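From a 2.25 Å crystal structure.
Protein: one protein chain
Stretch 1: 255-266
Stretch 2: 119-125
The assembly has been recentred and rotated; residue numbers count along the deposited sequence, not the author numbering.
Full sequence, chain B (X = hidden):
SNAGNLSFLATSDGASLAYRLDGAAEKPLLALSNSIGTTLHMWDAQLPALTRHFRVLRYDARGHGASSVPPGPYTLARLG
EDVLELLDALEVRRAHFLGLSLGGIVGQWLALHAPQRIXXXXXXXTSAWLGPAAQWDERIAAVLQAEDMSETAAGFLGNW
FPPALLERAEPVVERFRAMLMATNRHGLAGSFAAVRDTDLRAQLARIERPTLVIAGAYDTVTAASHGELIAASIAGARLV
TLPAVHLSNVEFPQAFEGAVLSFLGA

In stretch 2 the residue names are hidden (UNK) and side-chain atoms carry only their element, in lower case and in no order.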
ATOM      1  N   ALA B 255      -0.789  13.213  -6.011  1.00 41.25           N
ATOM      2  CA  ALA B 255      -1.135  12.062  -5.178  1.00 43.98           C
ATOM      3  C   ALA B 255      -0.851  12.338  -3.707  1.00 45.12           C
ATOM      4  O   ALA B 255      -1.614  11.930  -2.829  1.00 48.28           O
ATOM      5  CB  ALA B 255      -0.386  10.816  -5.639  1.00 44.37           C
ATOM      6  N   PHE B 256       0.250  13.035  -3.448  1.00 40.89           N
ATOM      7  CA  PHE B 256       0.708  13.305  -2.083  1.00 41.54           C
ATOM      8  C   PHE B 256      -0.214  14.288  -1.377  1.00 42.83           C
ATOM      9  O   PHE B 256      -0.649  14.044  -0.261  1.00 45.35           O
ATOM     10  CB  PHE B 256       2.142  13.856  -2.108  1.00 44.71           C
ATOM     11  CG  PHE B 256       2.743  14.069  -0.739  1.00 45.03           C
ATOM     12  CD1 PHE B 256       3.621  13.141  -0.205  1.00 43.04           C
ATOM     13  CD2 PHE B 256       2.430  15.201   0.010  1.00 39.44           C
ATOM     14  CE1 PHE B 256       4.186  13.339   1.051  1.00 46.76           C
ATOM     15  CE2 PHE B 256       2.985  15.400   1.270  1.00 39.20           C
ATOM     16  CZ  PHE B 256       3.867  14.470   1.788  1.00 40.19           C
ATOM     17  N   GLU B 257      -0.497  15.411  -2.027  1.00 47.09           N
ATOM     18  CA  GLU B 257      -1.426  16.395  -1.482  1.00 50.43           C
ATOM     19  C   GLU B 257      -2.839  15.798  -1.357  1.00 51.33           C
ATOM     20  O   GLU B 257      -3.557  16.045  -0.380  1.00 45.88           O
ATOM     21  CB  GLU B 257      -1.451  17.638  -2.373  1.00 50.65           C
ATOM     22  CG  GLU B 257      -0.122  18.375  -2.427  1.00 49.92           C
ATOM     23  CD  GLU B 257      -0.034  19.366  -3.579  1.00 58.92           C
ATOM     24  OE1 GLU B 257      -1.083  19.834  -4.066  1.00 65.84           O
ATOM     25  OE2 GLU B 257       1.098  19.678  -4.005  1.00 60.15           O
ATOM     26  N   GLY B 258      -3.235  15.014  -2.358  1.00 51.43           N
ATOM     27  CA  GLY B 258      -4.533  14.369  -2.339  1.00 51.19           C
ATOM     28  C   GLY B 258      -4.653  13.472  -1.127  1.00 50.25           C
ATOM     29  O   GLY B 258      -5.633  13.552  -0.373  1.00 50.42           O
ATOM     30  N   ALA B 259      -3.643  12.627  -0.937  1.00 46.70           N
ATOM     31  CA  ALA B 259      -3.612  11.686   0.174  1.00 49.70           C
ATOM     32  C   ALA B 259      -3.717  12.410   1.500  1.00 50.17           C
ATOM     33  O   ALA B 259      -4.494  12.011   2.369  1.00 46.30           O
ATOM     34  CB  ALA B 259      -2.346  10.861   0.133  1.00 49.37           C
ATOM     35  N   VAL B 260      -2.928  13.473   1.651  1.00 48.81           N
ATOM     36  CA  VAL B 260      -2.914  14.265   2.888  1.00 47.63           C
ATOM     37  C   VAL B 260      -4.252  14.968   3.129  1.00 51.21           C
ATOM     38  O   VAL B 260      -4.848  14.835   4.194  1.00 54.02           O
ATOM     39  CB  VAL B 260      -1.767  15.338   2.879  1.00 38.55           C
ATOM     40  CG1 VAL B 260      -1.938  16.326   4.011  1.00 38.40           C
ATOM     41  CG2 VAL B 260      -0.401  14.668   2.949  1.00 37.76           C
ATOM     42  N   LEU B 261      -4.714  15.719   2.132  1.00 43.98           N
ATOM     43  CA  LEU B 261      -5.932  16.514   2.258  1.00 50.06           C
ATOM     44  C   LEU B 261      -7.182  15.670   2.528  1.00 53.60           C
ATOM     45  O   LEU B 261      -8.067  16.075   3.292  1.00 48.35           O
ATOM     46  CB  LEU B 261      -6.130  17.394   1.014  1.00 47.84           C
ATOM     47  CG  LEU B 261      -5.148  18.569   0.989  1.00 54.22           C
ATOM     48  CD1 LEU B 261      -5.275  19.413  -0.273  1.00 57.33           C
ATOM     49  CD2 LEU B 261      -5.349  19.434   2.224  1.00 50.08           C
ATOM     50  N   SER B 262      -7.254  14.496   1.914  1.00 52.28           N
ATOM     51  CA  SER B 262      -8.433  13.650   2.079  1.00 54.58           C
ATOM     52  C   SER B 262      -8.441  13.072   3.482  1.00 53.15           C
ATOM     53  O   SER B 262      -9.496  12.973   4.123  1.00 46.79           O
ATOM     54  CB  SER B 262      -8.452  12.533   1.040  1.00 55.48           C
ATOM     55  OG  SER B 262      -8.627  13.073  -0.258  1.00 62.11           O
ATOM     56  N   PHE B 263      -7.251  12.697   3.948  1.00 45.73           N
ATOM     57  CA  PHE B 263      -7.080  12.168   5.293  1.00 47.91           C
ATOM     58  C   PHE B 263      -7.440  13.203   6.359  1.00 51.19           C
ATOM     59  O   PHE B 263      -8.070  12.875   7.362  1.00 56.42           O
ATOM     60  CB  PHE B 263      -5.639  11.685   5.499  1.00 47.74           C
ATOM     61  CG  PHE B 263      -5.335  11.291   6.913  1.00 46.87           C
ATOM     62  CD1 PHE B 263      -5.925  10.167   7.477  1.00 43.62           C
ATOM     63  CD2 PHE B 263      -4.462  12.042   7.683  1.00 48.91           C
ATOM     64  CE1 PHE B 263      -5.649   9.797   8.785  1.00 44.69           C
ATOM     65  CE2 PHE B 263      -4.168  11.676   8.993  1.00 51.41           C
ATOM     66  CZ  PHE B 263      -4.758  10.559   9.548  1.00 51.79           C
ATOM     67  N   LEU B 264      -7.046  14.451   6.139  1.00 48.37           N
ATOM     68  CA  LEU B 264      -7.222  15.491   7.157  1.00 49.83           C
ATOM     69  C   LEU B 264      -8.619  16.110   7.146  1.00 59.67           C
ATOM     70  O   LEU B 264      -8.966  16.910   8.018  1.00 64.47           O
ATOM     71  CB  LEU B 264      -6.160  16.581   7.001  1.00 46.96           C
ATOM     72  CG  LEU B 264      -4.716  16.162   7.301  1.00 46.47           C
ATOM     73  CD1 LEU B 264      -3.781  17.325   7.036  1.00 45.24           C
ATOM     74  CD2 LEU B 264      -4.569  15.671   8.741  1.00 40.81           C
ATOM     75  N   GLY B 265      -9.417  15.740   6.153  1.00 58.53           N
ATOM     76  CA  GLY B 265     -10.808  16.147   6.123  1.00 69.55           C
ATOM     77  C   GLY B 265     -11.052  17.342   5.228  1.00 73.88           C
ATOM     78  O   GLY B 265     -12.100  17.988   5.314  1.00 68.98           O
ATOM     79  N   ALA B 266     -10.077  17.633   4.370  1.00 76.48           N
ATOM     80  CA  ALA B 266     -10.187  18.731   3.415  1.00 78.39           C
ATOM     81  C   ALA B 266     -10.626  18.252   2.029  1.00 76.86           C
ATOM     82  O   ALA B 266     -11.277  17.214   1.896  1.00 78.29           O
ATOM     83  CB  ALA B 266      -8.875  19.469   3.324  1.00 76.58           C
ATOM     84  N   UNK B 119      -3.592  16.498  16.639  1.00 60.58           N
ATOM     85  CA  UNK B 119      -4.890  16.089  16.098  1.00 60.85           C
ATOM     86  C   UNK B 119      -4.683  14.858  15.233  1.00 53.84           C
ATOM     87  O   UNK B 119      -4.647  13.736  15.737  1.00 56.76           O
ATOM     88  c   UNK B 119      -7.985  16.830  15.610  1.00 96.60           C
ATOM     89  o   UNK B 119      -7.902  15.670  16.063  1.00101.88           O
ATOM     90  c   UNK B 119      -5.514  17.214  15.267  1.00 70.53           C
ATOM     91  o   UNK B 119      -8.988  17.247  14.991  1.00106.13           O
ATOM     92  c   UNK B 119      -6.824  17.772  15.817  1.00 82.20           C
ATOM     93  N   UNK B 120      -4.524  15.069  13.931  1.00 43.35           N
ATOM     94  CA  UNK B 120      -4.226  13.963  13.027  1.00 42.90           C
ATOM     95  C   UNK B 120      -2.754  13.933  12.617  1.00 51.49           C
ATOM     96  O   UNK B 120      -2.097  14.975  12.514  1.00 51.07           O
ATOM     97  c   UNK B 120     -10.010  13.847  10.668  1.00 51.38           C
ATOM     98  c   UNK B 120      -7.563  13.702  11.024  1.00 46.24           C
ATOM     99  n   UNK B 120      -9.875  13.689   9.355  1.00 40.73           N
ATOM    100  n   UNK B 120      -8.947  13.852  11.469  1.00 49.10           N
ATOM    101  c   UNK B 120      -6.614  13.809  12.211  1.00 48.02           C
ATOM    102  c   UNK B 120      -5.150  13.995  11.814  1.00 46.50           C
ATOM    103  n   UNK B 120     -11.216  14.000  11.189  1.00 53.66           N
ATOM    104  N   UNK B 121      -2.237  12.731  12.394  1.00 50.00           N
ATOM    105  CA  UNK B 121      -0.811  12.553  12.164  1.00 48.61           C
ATOM    106  C   UNK B 121      -0.528  11.937  10.797  1.00 48.24           C
ATOM    107  O   UNK B 121      -1.067  10.881  10.451  1.00 49.44           O
ATOM    108  c   UNK B 121       2.145  12.581  13.581  1.00 42.33           C
ATOM    109  c   UNK B 121      -0.218  11.686  13.277  1.00 41.84           C
ATOM    110  c   UNK B 121       1.497  10.234  14.325  1.00 49.03           C
ATOM    111  c   UNK B 121       1.263  11.334  13.287  1.00 52.97           C
ATOM    112  N   UNK B 122       0.302  12.618  10.013  1.00 41.97           N
ATOM    113  CA  UNK B 122       0.798  12.074   8.753  1.00 43.43           C
ATOM    114  C   UNK B 122       2.308  11.831   8.846  1.00 50.99           C
ATOM    115  O   UNK B 122       3.062  12.688   9.318  1.00 49.41           O
ATOM    116  c   UNK B 122       0.488  12.994   7.566  1.00 43.47           C
ATOM    117  c   UNK B 122      -0.998  13.382   7.568  1.00 47.38           C
ATOM    118  c   UNK B 122       0.850  12.305   6.250  1.00 40.89           C
ATOM    119  N   UNK B 123       2.730  10.648   8.412  1.00 47.48           N
ATOM    120  CA  UNK B 123       4.117  10.229   8.476  1.00 45.83           C
ATOM    121  C   UNK B 123       4.564   9.852   7.076  1.00 50.03           C
ATOM    122  O   UNK B 123       4.164   8.811   6.559  1.00 54.01           O
ATOM    123  c   UNK B 123       4.233   9.014   9.390  1.00 47.23           C
ATOM    124  c   UNK B 123       4.372  10.335  11.507  1.00 40.84           C
ATOM    125  c   UNK B 123       3.641   9.208  10.784  1.00 45.85           C
ATOM    126  c   UNK B 123       3.704   7.919  11.591  1.00 41.46           C
ATOM    127  N   UNK B 124       5.378  10.697   6.454  1.00 46.65           N
ATOM    128  CA  UNK B 124       5.798  10.466   5.075  1.00 46.79           C
ATOM    129  C   UNK B 124       7.238   9.972   5.003  1.00 50.34           C
ATOM    130  O   UNK B 124       8.120  10.519   5.663  1.00 53.56           O
ATOM    131  c   UNK B 124       5.640  11.736   4.252  1.00 47.04           C
ATOM    132  N   UNK B 125       7.470   8.942   4.194  1.00 46.87           N
ATOM    133  CA  UNK B 125       8.810   8.435   3.958  1.00 45.29           C
ATOM    134  C   UNK B 125       9.625   8.453   5.248  1.00 48.68           C
ATOM    135  O   UNK B 125      10.618   9.183   5.368  1.00 42.59           O
ATOM    136  c   UNK B 125       9.502   9.290   2.897  1.00 51.76           C
ATOM    137  c   UNK B 125       8.774   9.272   1.558  1.00 53.95           C
ATOM    138  n   UNK B 125       7.830  10.193   1.380  1.00 41.66           N
ATOM    139  o   UNK B 125       9.080   8.456   0.690  1.00 55.99           O
TER

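Position 119 carries five side-chain atoms, three carbons and two oxygens. The carbons run in a line, and the third holds both oxygens. That is a carboxylate at the end of a two-carbon arm. Nothing on the helix stretch lies within contact distance. The residue is Glu119.

Position 120 has seven side-chain atoms. Three carbons lead to a nitrogen, and beyond it one carbon carries two more nitrogens. This is a flat guanidinium on a long arm. At 120 chi1 is -63°, and the arm is nearly straight beyond it. The CA-to-CB bond points toward the helix. Its CB lies 3.5 Å from Leu264 CD2 and 3.8 Å from Phe263 CE2. One terminal nitrogen comes 2.8 Å from Phe263 O. Only arginine fits, so this is Arg120, and the terminal nitrogen is NH2. It donates a hydrogen bond to Phe263 O, which lies at the edge of the guanidinium, near its plane.

Position 121 shows four carbons, forked at the second. The CA-to-CB bond points away from the helix, and its CB lies 5.8 Å from Phe263 CE2, too far for contact. The backbone does make contact: the O of 121 is 3.5 Å from Phe263 CE2. A fork at the second carbon means leucine rather than isoleucine. This is Leu121.

Position 122 has three carbons, with the first carrying the other two. The branch is therefore at CB. The CA-to-CB bond points toward the helix, and the side chain meets Val260, Phe263 and Leu264. No oxygen is present, which excludes threonine. The residue is Val122. Its CG2 is 3.7 Å from Phe263 CD2, and its CG1 is 4.2 Å from Val260 CG2.

Position 123 again has four carbons forked at the second. Its side chain is out of reach of the helix. This is Leu123, buried among partners elsewhere in the structure.

Position 124 has a single side-chain carbon, pointing toward the helix. That CB lies 3.9 Å from Phe256 CE1, at the edge of the ring. The residue is Ala124.

Position 125 has two carbons, the second carrying one oxygen and one nitrogen. That is a short amide. The side chain makes no contact with the helix. The residue is Asn125.

The helix and strand run nearly antiparallel, at 162°, with their axes 9.8 Å apart at closest approach. Strand alternation directs Val122 and Ala124 toward the helix and turns Leu121 away. The register pairs Phe256 with Ala124, Val260 with Val122 and Leu264 with Arg120, four residues along the helix for every two along the strand. Apolar packing accounts for the contact along most of its length. At the helix end, Arg120 adds one polar tie to the carbonyl of Phe263. Gly265 follows with positive phi. A CB there would point toward the strand and sit 3.6 Å from Arg120 NH2. It would also jam against the preceding carbonyl oxygen, so the backbone itself calls for glycine.

Stretch 2 119-125: ERLVLAN
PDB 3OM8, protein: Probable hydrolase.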